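Protein Pcdhgb2 (Mus musculus, PDB 5SZR) probably mediates calcium-dependent cell adhesion and may help establish specific neuronal connections, with this chain holding extracellular cadherin domains 3 to 6. Local coordinates at residues G378-G383 / Q403-A408; A336-V341 / A421-I426; G348-K353 / E388-R393; D284-R289 / V315-D320. All blocks are in the same frame, centred on the assembly; numbering follows the deposited sequence.

How the contacts relate
Contacts 1, 2 and 3 all belong to the last cadherin domain of the chain, EC6, with centres 9 to 12 Å apart. Contact 2 joins two strands within one sheet, contact 3 two strands within the other, and contact 1 reaches across the core between the sheets. L425 and L423 of contact 2 meet V351 and V389 of contact 3, and F380 of contact 1 packs on L425. Contacts 1 and 2 also share a mannose, attached to T422. Contact 4 stands apart at the calcium-bound junction between EC5 and EC6: its centre is about 33 Å from that of contact 1 and about 36 Å from those of contacts 2 and 3.

Contact 1: G378-G383 / Q403-A408; sequences GLFSLG and QRLLVA. With MAN (alpha-D-mannopyranose), chain B.
F380 and Q403 meet at the end of two strand segments that run 15° from parallel with their axes 10.0 Å apart, so side chains alone bridge the gap. The tight part is packing without a hydrogen bond between the segments. F380 turns the edge of its ring to Q403, F380 CE2 lying 3.8 Å from Q403 CB, while F380 CB is 4.0 Å from L405 CD1. L379 leans CG over one face of the F380 ring. Q403 sets CB and CG at the ring edge, and the bend at chi2 (-76°) turns its CD to L379 CD2, 3.7 Å away. Its OE1 accepts from S375 and NE2 donates to the S400 carbonyl. An alanine at Q403 would probably open a gap beside L379 CD2 and leave S375 OG and the S400 carbonyl without the amide. Further along, L382 CD2 meets V407 CG1 at 3.8 Å. The other side of strand 403-408 takes no part in this packing and meets the glycan loosely: R404 NH1 gives a weak 3.3 Å hydrogen bond to mannose O4, and L406 CD1 rests 3.7 Å from mannose C2. Strand 380-382 is the edge strand beside 388-391 in one sheet of the cadherin sandwich; 402-410 lies between 368-374 and 418-428 in the other.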
loop_
_atom_site.group_PDB
_atom_site.type_symbol
_atom_site.label_atom_id
_atom_site.label_comp_id
_atom_site.label_asym_id
_atom_site.label_seq_id
_atom_site.Cartn_x
_atom_site.Cartn_y
_atom_site.Cartn_z
ATOM N N GLY A 378 63.863 -40.856 5.898
ATOM C CA GLY A 378 64.798 -40.092 5.110
ATOM C C GLY A 378 65.452 -40.865 3.985
ATOM O O GLY A 378 66.036 -40.248 3.087
ATOM N N LEU A 379 65.386 -42.196 4.016
ATOM C CA LEU A 379 65.856 -42.973 2.876
ATOM C C LEU A 379 64.979 -42.730 1.656
ATOM O O LEU A 379 65.485 -42.538 0.543
ATOM C CB LEU A 379 65.883 -44.461 3.226
ATOM C CG LEU A 379 66.396 -45.359 2.105
ATOM C CD1 LEU A 379 67.830 -44.983 1.772
ATOM C CD2 LEU A 379 66.293 -46.822 2.498
ATOM N N PHE A 380 63.663 -42.733 1.849
ATOM C CA PHE A 380 62.702 -42.467 0.795
ATOM C C PHE A 380 61.967 -41.169 1.087
ATOM O O PHE A 380 61.698 -40.832 2.246
ATOM C CB PHE A 380 61.683 -43.603 0.659
ATOM C CG PHE A 380 62.279 -44.910 0.236
ATOM C CD1 PHE A 380 62.618 -45.138 -1.088
ATOM C CD2 PHE A 380 62.496 -45.925 1.160
ATOM C CE1 PHE A 380 63.167 -46.350 -1.483
ATOM C CE2 PHE A 380 63.043 -47.135 0.772
ATOM C CZ PHE A 380 63.378 -47.346 -0.550
ATOM N N SER A 381 61.639 -40.443 0.024
ATOM C CA SER A 381 60.799 -39.261 0.106
ATOM C C SER A 381 59.464 -39.537 -0.570
ATOM O O SER A 381 59.357 -40.391 -1.455
ATOM C CB SER A 381 61.475 -38.053 -0.548
ATOM O OG SER A 381 61.492 -38.189 -1.959
ATOM N N LEU A 382 58.439 -38.796 -0.144
ATOM C CA LEU A 382 57.077 -38.971 -0.639
ATOM C C LEU A 382 56.526 -37.605 -1.029
ATOM O O LEU A 382 56.346 -36.736 -0.169
ATOM C CB LEU A 382 56.193 -39.643 0.412
ATOM C CG LEU A 382 54.723 -39.824 0.029
ATOM C CD1 LEU A 382 54.597 -40.681 -1.224
ATOM C CD2 LEU A 382 53.940 -40.430 1.181
ATOM N N GLY A 383 56.271 -37.413 -2.321
ATOM C CA GLY A 383 55.764 -36.148 -2.822
ATOM C C GLY A 383 54.445 -35.754 -2.191
ATOM O O GLY A 383 53.448 -36.472 -2.323
ATOM N N GLN A 403 62.715 -52.759 3.078
ATOM C CA GLN A 403 62.208 -51.508 3.618
ATOM C C GLN A 403 60.688 -51.506 3.561
ATOM O O GLN A 403 60.081 -52.167 2.714
ATOM C CB GLN A 403 62.763 -50.302 2.850
ATOM C CG GLN A 403 64.267 -50.139 2.974
ATOM C CD GLN A 403 64.674 -49.583 4.320
ATOM O OE1 GLN A 403 63.879 -48.926 4.998
ATOM N NE2 GLN A 403 65.916 -49.839 4.718
ATOM N N ARG A 404 60.075 -50.752 4.467
ATOM C CA ARG A 404 58.622 -50.712 4.561
ATOM C C ARG A 404 58.153 -49.295 4.847
ATOM O O ARG A 404 58.646 -48.652 5.779
ATOM C CB ARG A 404 58.122 -51.659 5.652
ATOM C CG ARG A 404 56.645 -51.525 5.963
ATOM C CD ARG A 404 56.270 -52.439 7.115
ATOM N NE ARG A 404 54.857 -52.347 7.459
ATOM C CZ ARG A 404 54.330 -51.377 8.198
ATOM N NH1 ARG A 404 53.032 -51.382 8.465
ATOM N NH2 ARG A 404 55.096 -50.397 8.664
ATOM N N LEU A 405 57.199 -48.822 4.044
ATOM C CA LEU A 405 56.569 -47.518 4.211
ATOM C C LEU A 405 55.067 -47.699 4.379
ATOM O O LEU A 405 54.439 -48.439 3.613
ATOM C CB LEU A 405 56.828 -46.607 3.006
ATOM C CG LEU A 405 58.187 -45.985 2.688
ATOM C CD1 LEU A 405 58.026 -45.057 1.495
ATOM C CD2 LEU A 405 58.744 -45.223 3.868
ATOM N N LEU A 406 54.490 -47.013 5.366
ATOM C CA LEU A 406 53.042 -46.932 5.535
ATOM C C LEU A 406 52.622 -45.515 5.168
ATOM O O LEU A 406 52.921 -44.566 5.900
ATOM C CB LEU A 406 52.622 -47.288 6.960
ATOM C CG LEU A 406 51.134 -47.076 7.274
ATOM C CD1 LEU A 406 50.261 -47.872 6.312
ATOM C CD2 LEU A 406 50.812 -47.444 8.717
ATOM N N VAL A 407 51.936 -45.372 4.038
ATOM C CA VAL A 407 51.613 -44.062 3.486
ATOM C C VAL A 407 50.115 -43.809 3.590
ATOM O O VAL A 407 49.293 -44.733 3.552
ATOM C CB VAL A 407 52.084 -43.923 2.023
ATOM C CG1 VAL A 407 53.582 -44.159 1.923
ATOM C CG2 VAL A 407 51.322 -44.884 1.123
ATOM N N ALA A 408 49.765 -42.532 3.713
ATOM C CA ALA A 408 48.379 -42.101 3.813
ATOM C C ALA A 408 48.121 -41.026 2.769
ATOM O O ALA A 408 48.882 -40.056 2.667
ATOM C CB ALA A 408 48.064 -41.567 5.218
HETATM C C1 MAN B . 49.770 -51.959 5.077
HETATM C C2 MAN B . 48.991 -51.374 6.256
HETATM C C3 MAN B . 49.692 -51.758 7.563
HETATM C C4 MAN B . 49.858 -53.282 7.670
HETATM C C5 MAN B . 50.603 -53.839 6.443
HETATM C C6 MAN B . 50.591 -55.366 6.408
HETATM O O2 MAN B . 47.672 -51.934 6.326
HETATM O O3 MAN B . 49.011 -51.255 8.712
HETATM O O4 MAN B . 50.595 -53.600 8.840
HETATM O O5 MAN B . 49.983 -53.362 5.203
HETATM O O6 MAN B . 51.372 -55.810 5.299
#

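Contact 2: A336-V341 / A421-I426; sequences ALFDMV and ATLHLI. With MAN (alpha-D-mannopyranose), chain B.
F338 lies beside L425, both side chains pointing the same way, so that the ring fits next to the leucine methyl, with F338 CD2 3.7 Å from L425 CD2. The edge of the ring reaches a second methyl, L423 CD2, 4.1 Å from F338 CE2. The small A336 adds only its CB next to L423. P328 packs on A336, F338 and L423, while L425 meets V351 of the facing sheet. On the reverse face L337 stretches CG anti to its backbone N (chi1 176°), and its CD1 is the bump that fits the notch formed by H424 CB (4.0 Å) and I426 CD1 (3.5 Å). I426 in turn sets its CB against D339 CB at 3.9 Å. Four backbone hydrogen bonds join the strands. T422 carries a mannose through a covalent OG1 to C1 bond, and its CG2 sits over one face of the H424 ring. Such parallel pairing of the edge strand 335-342 with the last strand, 418-428, is characteristic of the Greek-key cadherin fold.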
loop_
_atom_site.group_PDB
_atom_site.type_symbol
_atom_site.label_atom_id
_atom_site.label_comp_id
_atom_site.label_asym_id
_atom_site.label_seq_id
_atom_site.Cartn_x
_atom_site.Cartn_y
_atom_site.Cartn_z
ATOM N N ALA A 336 51.754 -53.620 -1.022
ATOM C CA ALA A 336 52.259 -53.807 -2.376
ATOM C C ALA A 336 53.762 -54.034 -2.316
ATOM O O ALA A 336 54.454 -53.482 -1.456
ATOM C CB ALA A 336 51.937 -52.604 -3.278
ATOM N N LEU A 337 54.268 -54.846 -3.238
ATOM C CA LEU A 337 55.652 -55.300 -3.202
ATOM C C LEU A 337 56.427 -54.745 -4.389
ATOM O O LEU A 337 56.011 -54.904 -5.540
ATOM C CB LEU A 337 55.721 -56.828 -3.197
ATOM C CG LEU A 337 57.118 -57.453 -3.265
ATOM C CD1 LEU A 337 58.011 -56.893 -2.173
ATOM C CD2 LEU A 337 57.026 -58.963 -3.161
ATOM N N PHE A 338 57.561 -54.108 -4.101
ATOM C CA PHE A 338 58.487 -53.615 -5.120
ATOM C C PHE A 338 59.877 -54.104 -4.721
ATOM O O PHE A 338 60.528 -53.498 -3.866
ATOM C CB PHE A 338 58.436 -52.092 -5.225
ATOM C CG PHE A 338 57.058 -51.548 -5.486
ATOM C CD1 PHE A 338 56.614 -51.344 -6.782
ATOM C CD2 PHE A 338 56.208 -51.245 -4.435
ATOM C CE1 PHE A 338 55.350 -50.849 -7.026
ATOM C CE2 PHE A 338 54.939 -50.749 -4.671
ATOM C CZ PHE A 338 54.510 -50.551 -5.969
ATOM N N ASP A 339 60.335 -55.196 -5.337
ATOM C CA ASP A 339 61.542 -55.880 -4.887
ATOM C C ASP A 339 62.713 -55.771 -5.858
ATOM O O ASP A 339 63.746 -56.411 -5.633
ATOM C CB ASP A 339 61.238 -57.355 -4.599
ATOM C CG ASP A 339 60.661 -58.094 -5.800
ATOM O OD1 ASP A 339 60.121 -59.203 -5.603
ATOM O OD2 ASP A 339 60.742 -57.578 -6.935
ATOM N N MET A 340 62.595 -54.987 -6.926
ATOM C CA MET A 340 63.665 -54.886 -7.911
ATOM C C MET A 340 64.400 -53.549 -7.847
ATOM O O MET A 340 64.995 -53.125 -8.844
ATOM C CB MET A 340 63.116 -55.124 -9.318
ATOM C CG MET A 340 62.664 -56.555 -9.593
ATOM S SD MET A 340 64.000 -57.692 -10.033
ATOM C CE MET A 340 64.523 -58.301 -8.428
ATOM N N VAL A 341 64.391 -52.885 -6.695
ATOM C CA VAL A 341 65.033 -51.579 -6.554
ATOM C C VAL A 341 66.546 -51.757 -6.552
ATOM O O VAL A 341 67.091 -52.438 -5.672
ATOM C CB VAL A 341 64.557 -50.853 -5.285
ATOM C CG1 VAL A 341 65.029 -49.405 -5.302
ATOM C CG2 VAL A 341 63.040 -50.918 -5.176
ATOM N N ALA A 421 48.118 -47.286 2.442
ATOM C CA ALA A 421 48.729 -48.394 1.720
ATOM C C ALA A 421 50.105 -48.674 2.310
ATOM O O ALA A 421 50.832 -47.745 2.676
ATOM C CB ALA A 421 48.844 -48.099 0.221
ATOM N N THR A 422 50.454 -49.955 2.407
ATOM C CA THR A 422 51.775 -50.370 2.864
ATOM C C THR A 422 52.630 -50.737 1.661
ATOM O O THR A 422 52.235 -51.570 0.840
ATOM C CB THR A 422 51.693 -51.557 3.823
ATOM O OG1 THR A 422 50.979 -51.180 5.003
ATOM C CG2 THR A 422 53.089 -52.001 4.217
ATOM N N LEU A 423 53.794 -50.115 1.559
ATOM C CA LEU A 423 54.696 -50.307 0.430
ATOM C C LEU A 423 55.930 -51.034 0.933
ATOM O O LEU A 423 56.735 -50.456 1.671
ATOM C CB LEU A 423 55.080 -48.971 -0.201
ATOM C CG LEU A 423 53.972 -48.026 -0.652
ATOM C CD1 LEU A 423 54.604 -46.772 -1.226
ATOM C CD2 LEU A 423 53.080 -48.699 -1.676
ATOM N N HIS A 424 56.070 -52.299 0.544
ATOM C CA HIS A 424 57.276 -53.071 0.812
ATOM C C HIS A 424 58.274 -52.777 -0.300
ATOM O O HIS A 424 58.064 -53.169 -1.453
ATOM C CB HIS A 424 56.966 -54.564 0.892
ATOM C CG HIS A 424 55.951 -54.917 1.935
ATOM N ND1 HIS A 424 56.192 -54.780 3.285
ATOM C CD2 HIS A 424 54.698 -55.420 1.826
ATOM C CE1 HIS A 424 55.129 -55.173 3.963
ATOM N NE2 HIS A 424 54.208 -55.567 3.102
ATOM N N LEU A 425 59.349 -52.076 0.039
ATOM C CA LEU A 425 60.402 -51.736 -0.909
ATOM C C LEU A 425 61.639 -52.556 -0.560
ATOM O O LEU A 425 62.184 -52.429 0.541
ATOM C CB LEU A 425 60.699 -50.237 -0.875
ATOM C CG LEU A 425 59.452 -49.351 -0.816
ATOM C CD1 LEU A 425 59.824 -47.878 -0.750
ATOM C CD2 LEU A 425 58.532 -49.621 -1.998
ATOM N N ILE A 426 62.071 -53.402 -1.490
ATOM C CA ILE A 426 63.140 -54.364 -1.247
ATOM C C ILE A 426 64.245 -54.125 -2.263
ATOM O O ILE A 426 64.023 -54.265 -3.472
ATOM C CB ILE A 426 62.627 -55.809 -1.328
ATOM C CG1 ILE A 426 61.459 -56.005 -0.361
ATOM C CG2 ILE A 426 63.752 -56.795 -1.037
ATOM C CD1 ILE A 426 60.967 -57.424 -0.306
HETATM C C1 MAN B . 49.770 -51.959 5.077
HETATM C C2 MAN B . 48.991 -51.374 6.256
HETATM C C3 MAN B . 49.692 -51.758 7.563
HETATM C C4 MAN B . 49.858 -53.282 7.670
HETATM C C5 MAN B . 50.603 -53.839 6.443
HETATM C C6 MAN B . 50.591 -55.366 6.408
HETATM O O2 MAN B . 47.672 -51.934 6.326
HETATM O O3 MAN B . 49.011 -51.255 8.712
HETATM O O4 MAN B . 50.595 -53.600 8.840
HETATM O O5 MAN B . 49.983 -53.362 5.203
HETATM O O6 MAN B . 51.372 -55.810 5.299
#

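Contact 3: G348-K353 / E388-R393; sequences GYLVTK and EVRTAR
R390 sets CG anti to its carbonyl carbon (chi1 -64°) and then runs extended to NE, while L350 holds CG anti to its backbone N (chi1 177°); both side chains stand on the same face of the sheet, where L350 CD1 lies over one face of the guanidinium, offset toward the rim. R390 NH1 gives a 2.7 Å hydrogen bond to the carbonyl O of G348, 21° out of the guanidinium plane. Within its own strand R390 makes a salt bridge to E388, NE and NH2 both 3.0 Å from OE1, which they meet from above the same face of the carboxylate. K353 lies alongside E388, its CD 4.0 Å from E388 CG. On the opposite face, T352 and V389 run side by side. The strands are antiparallel, with a classic beta bulge: V351 and T352 both face V389, whose O takes a 2.7 Å bond from V351 N and a weak one from T352 N. With K353 NZ 4.4 Å from E388 OE2, too far for a salt bridge, the carboxylate has positive charge near both its oxygens, which would probably favour its ionised form.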
loop_
_atom_site.group_PDB
_atom_site.type_symbol
_atom_site.label_atom_id
_atom_site.label_comp_id
_atom_site.label_asym_id
_atom_site.label_seq_id
_atom_site.Cartn_x
_atom_site.Cartn_y
_atom_site.Cartn_z
ATOM N N GLY A 348 66.556 -39.516 -6.163
ATOM C CA GLY A 348 65.527 -39.151 -7.110
ATOM C C GLY A 348 64.952 -40.314 -7.887
ATOM O O GLY A 348 63.946 -40.132 -8.588
ATOM N N TYR A 349 65.564 -41.495 -7.785
ATOM C CA TYR A 349 65.043 -42.695 -8.431
ATOM C C TYR A 349 63.596 -42.928 -8.026
ATOM O O TYR A 349 63.280 -43.013 -6.836
ATOM C CB TYR A 349 65.905 -43.906 -8.049
ATOM C CG TYR A 349 65.465 -45.211 -8.678
ATOM C CD1 TYR A 349 66.059 -45.676 -9.844
ATOM C CD2 TYR A 349 64.452 -45.976 -8.109
ATOM C CE1 TYR A 349 65.654 -46.861 -10.427
ATOM C CE2 TYR A 349 64.042 -47.161 -8.685
ATOM C CZ TYR A 349 64.647 -47.599 -9.840
ATOM O OH TYR A 349 64.236 -48.780 -10.412
ATOM N N LEU A 350 62.717 -43.038 -9.020
ATOM C CA LEU A 350 61.287 -43.204 -8.770
ATOM C C LEU A 350 60.986 -44.674 -8.498
ATOM O O LEU A 350 60.976 -45.498 -9.420
ATOM C CB LEU A 350 60.474 -42.688 -9.955
ATOM C CG LEU A 350 58.962 -42.878 -9.813
ATOM C CD1 LEU A 350 58.411 -41.985 -8.710
ATOM C CD2 LEU A 350 58.247 -42.626 -11.133
ATOM N N VAL A 351 60.739 -45.009 -7.230
ATOM C CA VAL A 351 60.405 -46.387 -6.874
ATOM C C VAL A 351 59.005 -46.731 -7.360
ATOM O O VAL A 351 58.793 -47.737 -8.047
ATOM C CB VAL A 351 60.538 -46.595 -5.356
ATOM C CG1 VAL A 351 60.139 -48.013 -4.979
ATOM C CG2 VAL A 351 61.950 -46.289 -4.904
ATOM N N THR A 352 58.032 -45.900 -7.008
ATOM C CA THR A 352 56.665 -46.053 -7.483
ATOM C C THR A 352 55.931 -44.747 -7.213
ATOM O O THR A 352 56.481 -43.806 -6.633
ATOM C CB THR A 352 55.960 -47.243 -6.820
ATOM O OG1 THR A 352 54.665 -47.420 -7.406
ATOM C CG2 THR A 352 55.802 -47.008 -5.323
ATOM N N LYS A 353 54.677 -44.700 -7.641
ATOM C CA LYS A 353 53.861 -43.501 -7.523
ATOM C C LYS A 353 52.474 -43.918 -7.068
ATOM O O LYS A 353 51.788 -44.663 -7.774
ATOM C CB LYS A 353 53.801 -42.757 -8.858
ATOM C CG LYS A 353 52.942 -41.514 -8.860
ATOM C CD LYS A 353 53.064 -40.824 -10.204
ATOM C CE LYS A 353 52.071 -39.701 -10.362
ATOM N NZ LYS A 353 52.258 -39.046 -11.684
ATOM N N GLU A 388 54.679 -39.425 -5.448
ATOM C CA GLU A 388 55.838 -40.108 -6.003
ATOM C C GLU A 388 56.752 -40.556 -4.873
ATOM O O GLU A 388 57.106 -39.760 -3.996
ATOM C CB GLU A 388 56.590 -39.184 -6.962
ATOM C CG GLU A 388 55.751 -38.691 -8.130
ATOM C CD GLU A 388 56.439 -37.597 -8.922
ATOM O OE1 GLU A 388 57.482 -37.092 -8.455
ATOM O OE2 GLU A 388 55.937 -37.240 -10.010
ATOM N N VAL A 389 57.118 -41.833 -4.888
ATOM C CA VAL A 389 58.013 -42.416 -3.899
ATOM C C VAL A 389 59.399 -42.482 -4.523
ATOM O O VAL A 389 59.636 -43.264 -5.451
ATOM C CB VAL A 389 57.534 -43.805 -3.457
ATOM C CG1 VAL A 389 58.551 -44.452 -2.516
ATOM C CG2 VAL A 389 56.159 -43.712 -2.811
ATOM N N ARG A 390 60.319 -41.660 -4.026
ATOM C CA ARG A 390 61.669 -41.592 -4.559
ATOM C C ARG A 390 62.685 -41.895 -3.467
ATOM O O ARG A 390 62.415 -41.733 -2.273
ATOM C CB ARG A 390 61.951 -40.214 -5.174
ATOM C CG ARG A 390 61.071 -39.909 -6.378
ATOM C CD ARG A 390 61.149 -38.458 -6.834
ATOM N NE ARG A 390 60.261 -38.228 -7.971
ATOM C CZ ARG A 390 60.634 -38.314 -9.244
ATOM N NH1 ARG A 390 61.889 -38.613 -9.552
ATOM N NH2 ARG A 390 59.754 -38.100 -10.212
ATOM N N THR A 391 63.860 -42.359 -3.885
ATOM C CA THR A 391 64.988 -42.406 -2.967
ATOM C C THR A 391 65.469 -40.986 -2.706
ATOM O O THR A 391 65.513 -40.153 -3.615
ATOM C CB THR A 391 66.132 -43.251 -3.535
ATOM O OG1 THR A 391 66.641 -42.639 -4.725
ATOM C CG2 THR A 391 65.656 -44.665 -3.862
ATOM N N ALA A 392 65.813 -40.702 -1.450
ATOM C CA ALA A 392 66.263 -39.373 -1.072
ATOM C C ALA A 392 67.760 -39.295 -0.821
ATOM O O ALA A 392 68.304 -38.186 -0.768
ATOM C CB ALA A 392 65.514 -38.886 0.177
ATOM N N ARG A 393 68.434 -40.431 -0.665
ATOM C CA ARG A 393 69.866 -40.448 -0.424
ATOM C C ARG A 393 70.437 -41.745 -0.981
ATOM O O ARG A 393 69.723 -42.736 -1.156
ATOM C CB ARG A 393 70.186 -40.318 1.071
ATOM C CG ARG A 393 69.833 -41.553 1.889
ATOM C CD ARG A 393 70.432 -41.487 3.282
ATOM N NE ARG A 393 70.466 -42.800 3.926
ATOM C CZ ARG A 393 69.558 -43.232 4.795
ATOM N NH1 ARG A 393 69.675 -44.441 5.329
ATOM N NH2 ARG A 393 68.537 -42.451 5.135
#

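Contact 4: D284-R289 / V315-D320; sequences DHEQLR and VGDRND. With CA (calcium ion), chain Q; CA (calcium ion), chain P; CA (calcium ion), chain R.
E286 and D320 bridge two calcium ions, and D317 joins them at one. In the first shell, E286 OE1 binds the chain P calcium at 2.3 Å and, with OE2, also holds the chain Q calcium. D320 splits its carboxylate, OD2 to the first ion and OD1 to the second, while D317 OD1 and R318 O complete this segment's share of the second. D284 OD1 and two waters add to the first ion, and N319 OD1 binds a third, chain R, at 2.3 Å. E226 and D360 supply ligands from beyond the two segments. One step outward, S361 also holds D317 and N227 holds D320, and D284 OD1 accepts from E286 N, an Asx turn that links two ligands. D317 CB makes a CH-pi contact over the face of the H285 ring, 3.6 Å from its centroid, and H285 ND1 donates to V315 O at 3.0 Å from above the carbonyl plane. An alanine at H285 would probably leave V315 O without this donor and D317 without the ring that backs it. V315 N bonds R289 O at 2.8 Å. The loop between strands 276-279 and 290-299 is thus tied to the end of strand 306-316, where EC5 passes into the linker to EC6.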
loop_
_atom_site.group_PDB
_atom_site.type_symbol
_atom_site.label_atom_id
_atom_site.label_comp_id
_atom_site.label_asym_id
_atom_site.label_seq_id
_atom_site.Cartn_x
_atom_site.Cartn_y
_atom_site.Cartn_z
ATOM N N ASP A 284 22.646 -34.490 -3.964
ATOM C CA ASP A 284 23.951 -35.133 -4.098
ATOM C C ASP A 284 24.787 -34.281 -5.043
ATOM O O ASP A 284 24.551 -34.282 -6.257
ATOM C CB ASP A 284 23.797 -36.568 -4.611
ATOM C CG ASP A 284 25.126 -37.274 -4.832
ATOM O OD1 ASP A 284 26.172 -36.806 -4.331
ATOM O OD2 ASP A 284 25.121 -38.330 -5.502
ATOM N N HIS A 285 25.754 -33.548 -4.483
ATOM C CA HIS A 285 26.569 -32.633 -5.279
ATOM C C HIS A 285 27.281 -33.351 -6.418
ATOM O O HIS A 285 27.547 -32.748 -7.464
ATOM C CB HIS A 285 27.584 -31.926 -4.376
ATOM C CG HIS A 285 28.600 -31.113 -5.119
ATOM N ND1 HIS A 285 28.393 -29.793 -5.458
ATOM C CD2 HIS A 285 29.833 -31.431 -5.578
ATOM C CE1 HIS A 285 29.454 -29.334 -6.098
ATOM N NE2 HIS A 285 30.342 -30.308 -6.184
ATOM N N GLU A 286 27.587 -34.634 -6.243
ATOM C CA GLU A 286 28.294 -35.374 -7.279
ATOM C C GLU A 286 27.406 -35.696 -8.477
ATOM O O GLU A 286 27.933 -35.926 -9.570
ATOM C CB GLU A 286 28.892 -36.647 -6.683
ATOM C CG GLU A 286 30.203 -36.424 -5.914
ATOM C CD GLU A 286 30.034 -35.624 -4.629
ATOM O OE1 GLU A 286 29.150 -35.963 -3.822
ATOM O OE2 GLU A 286 30.797 -34.659 -4.420
ATOM N N GLN A 287 26.081 -35.712 -8.304
ATOM C CA GLN A 287 25.174 -35.913 -9.427
ATOM C C GLN A 287 24.762 -34.592 -10.073
ATOM O O GLN A 287 24.768 -34.480 -11.302
ATOM C CB GLN A 287 23.935 -36.696 -8.980
ATOM C CG GLN A 287 24.198 -38.173 -8.714
ATOM C CD GLN A 287 24.749 -38.900 -9.930
ATOM O OE1 GLN A 287 24.242 -38.747 -11.042
ATOM N NE2 GLN A 287 25.798 -39.689 -9.724
ATOM N N LEU A 288 24.415 -33.589 -9.273
ATOM C CA LEU A 288 23.952 -32.314 -9.803
ATOM C C LEU A 288 24.442 -31.179 -8.919
ATOM O O LEU A 288 24.188 -31.172 -7.711
ATOM C CB LEU A 288 22.422 -32.286 -9.900
ATOM C CG LEU A 288 21.770 -31.046 -10.517
ATOM C CD1 LEU A 288 22.254 -30.830 -11.947
ATOM C CD2 LEU A 288 20.263 -31.198 -10.473
ATOM N N ARG A 289 25.134 -30.220 -9.528
ATOM C CA ARG A 289 25.696 -29.098 -8.792
ATOM C C ARG A 289 24.739 -27.922 -8.673
ATOM O O ARG A 289 24.870 -27.131 -7.732
ATOM C CB ARG A 289 26.999 -28.634 -9.456
ATOM C CG ARG A 289 28.122 -29.667 -9.390
ATOM C CD ARG A 289 29.015 -29.602 -10.620
ATOM N NE ARG A 289 30.083 -28.615 -10.498
ATOM C CZ ARG A 289 31.375 -28.920 -10.414
ATOM N NH1 ARG A 289 31.762 -30.188 -10.443
ATOM N NH2 ARG A 289 32.281 -27.960 -10.310
ATOM N N VAL A 315 23.902 -26.557 -5.147
ATOM C CA VAL A 315 24.103 -27.693 -4.255
ATOM C C VAL A 315 25.544 -27.663 -3.760
ATOM O O VAL A 315 26.487 -27.714 -4.557
ATOM C CB VAL A 315 23.784 -29.013 -4.970
ATOM C CG1 VAL A 315 24.054 -30.196 -4.055
ATOM C CG2 VAL A 315 22.339 -29.011 -5.448
ATOM N N GLY A 316 25.719 -27.572 -2.444
ATOM C CA GLY A 316 27.040 -27.404 -1.863
ATOM C C GLY A 316 27.753 -28.735 -1.673
ATOM O O GLY A 316 27.148 -29.733 -1.292
ATOM N N ASP A 317 29.053 -28.732 -1.937
ATOM C CA ASP A 317 29.853 -29.940 -1.812
ATOM C C ASP A 317 30.219 -30.185 -0.354
ATOM O O ASP A 317 30.699 -29.281 0.336
ATOM C CB ASP A 317 31.116 -29.828 -2.663
ATOM C CG ASP A 317 31.962 -31.086 -2.620
ATOM O OD1 ASP A 317 31.385 -32.191 -2.523
ATOM O OD2 ASP A 317 33.206 -30.969 -2.682
ATOM N N ARG A 318 29.979 -31.402 0.115
ATOM C CA ARG A 318 30.486 -31.874 1.393
ATOM C C ARG A 318 31.513 -32.975 1.163
ATOM O O ARG A 318 31.614 -33.544 0.073
ATOM C CB ARG A 318 29.360 -32.396 2.290
ATOM C CG ARG A 318 28.535 -31.317 2.968
ATOM C CD ARG A 318 27.628 -31.931 4.024
ATOM N NE ARG A 318 26.827 -30.929 4.721
ATOM C CZ ARG A 318 27.272 -30.194 5.737
ATOM N NH1 ARG A 318 26.473 -29.307 6.317
ATOM N NH2 ARG A 318 28.519 -30.345 6.170
ATOM N N ASN A 319 32.278 -33.276 2.211
ATOM C CA ASN A 319 33.308 -34.311 2.132
ATOM C C ASN A 319 32.711 -35.664 2.523
ATOM O O ASN A 319 33.011 -36.241 3.569
ATOM C CB ASN A 319 34.501 -33.954 3.009
ATOM C CG ASN A 319 35.702 -34.837 2.725
ATOM O OD1 ASN A 319 35.949 -35.191 1.575
ATOM N ND2 ASN A 319 36.442 -35.214 3.771
ATOM N N ASP A 320 31.845 -36.174 1.648
ATOM C CA ASP A 320 31.209 -37.466 1.868
ATOM C C ASP A 320 31.840 -38.586 1.042
ATOM O O ASP A 320 31.258 -39.670 0.934
ATOM C CB ASP A 320 29.702 -37.375 1.595
ATOM C CG ASP A 320 29.375 -36.770 0.240
ATOM O OD1 ASP A 320 30.269 -36.183 -0.399
ATOM O OD2 ASP A 320 28.201 -36.870 -0.182
HETATM CA CA CA Q . 30.702 -34.510 -2.059
HETATM CA CA CA P . 27.548 -36.853 -2.417
HETATM CA CA CA R . 36.902 -36.259 -0.203
HETATM O O HOH W 1 28.576 -39.185 -2.896
HETATM O O HOH W 2 25.442 -37.705 -1.647
#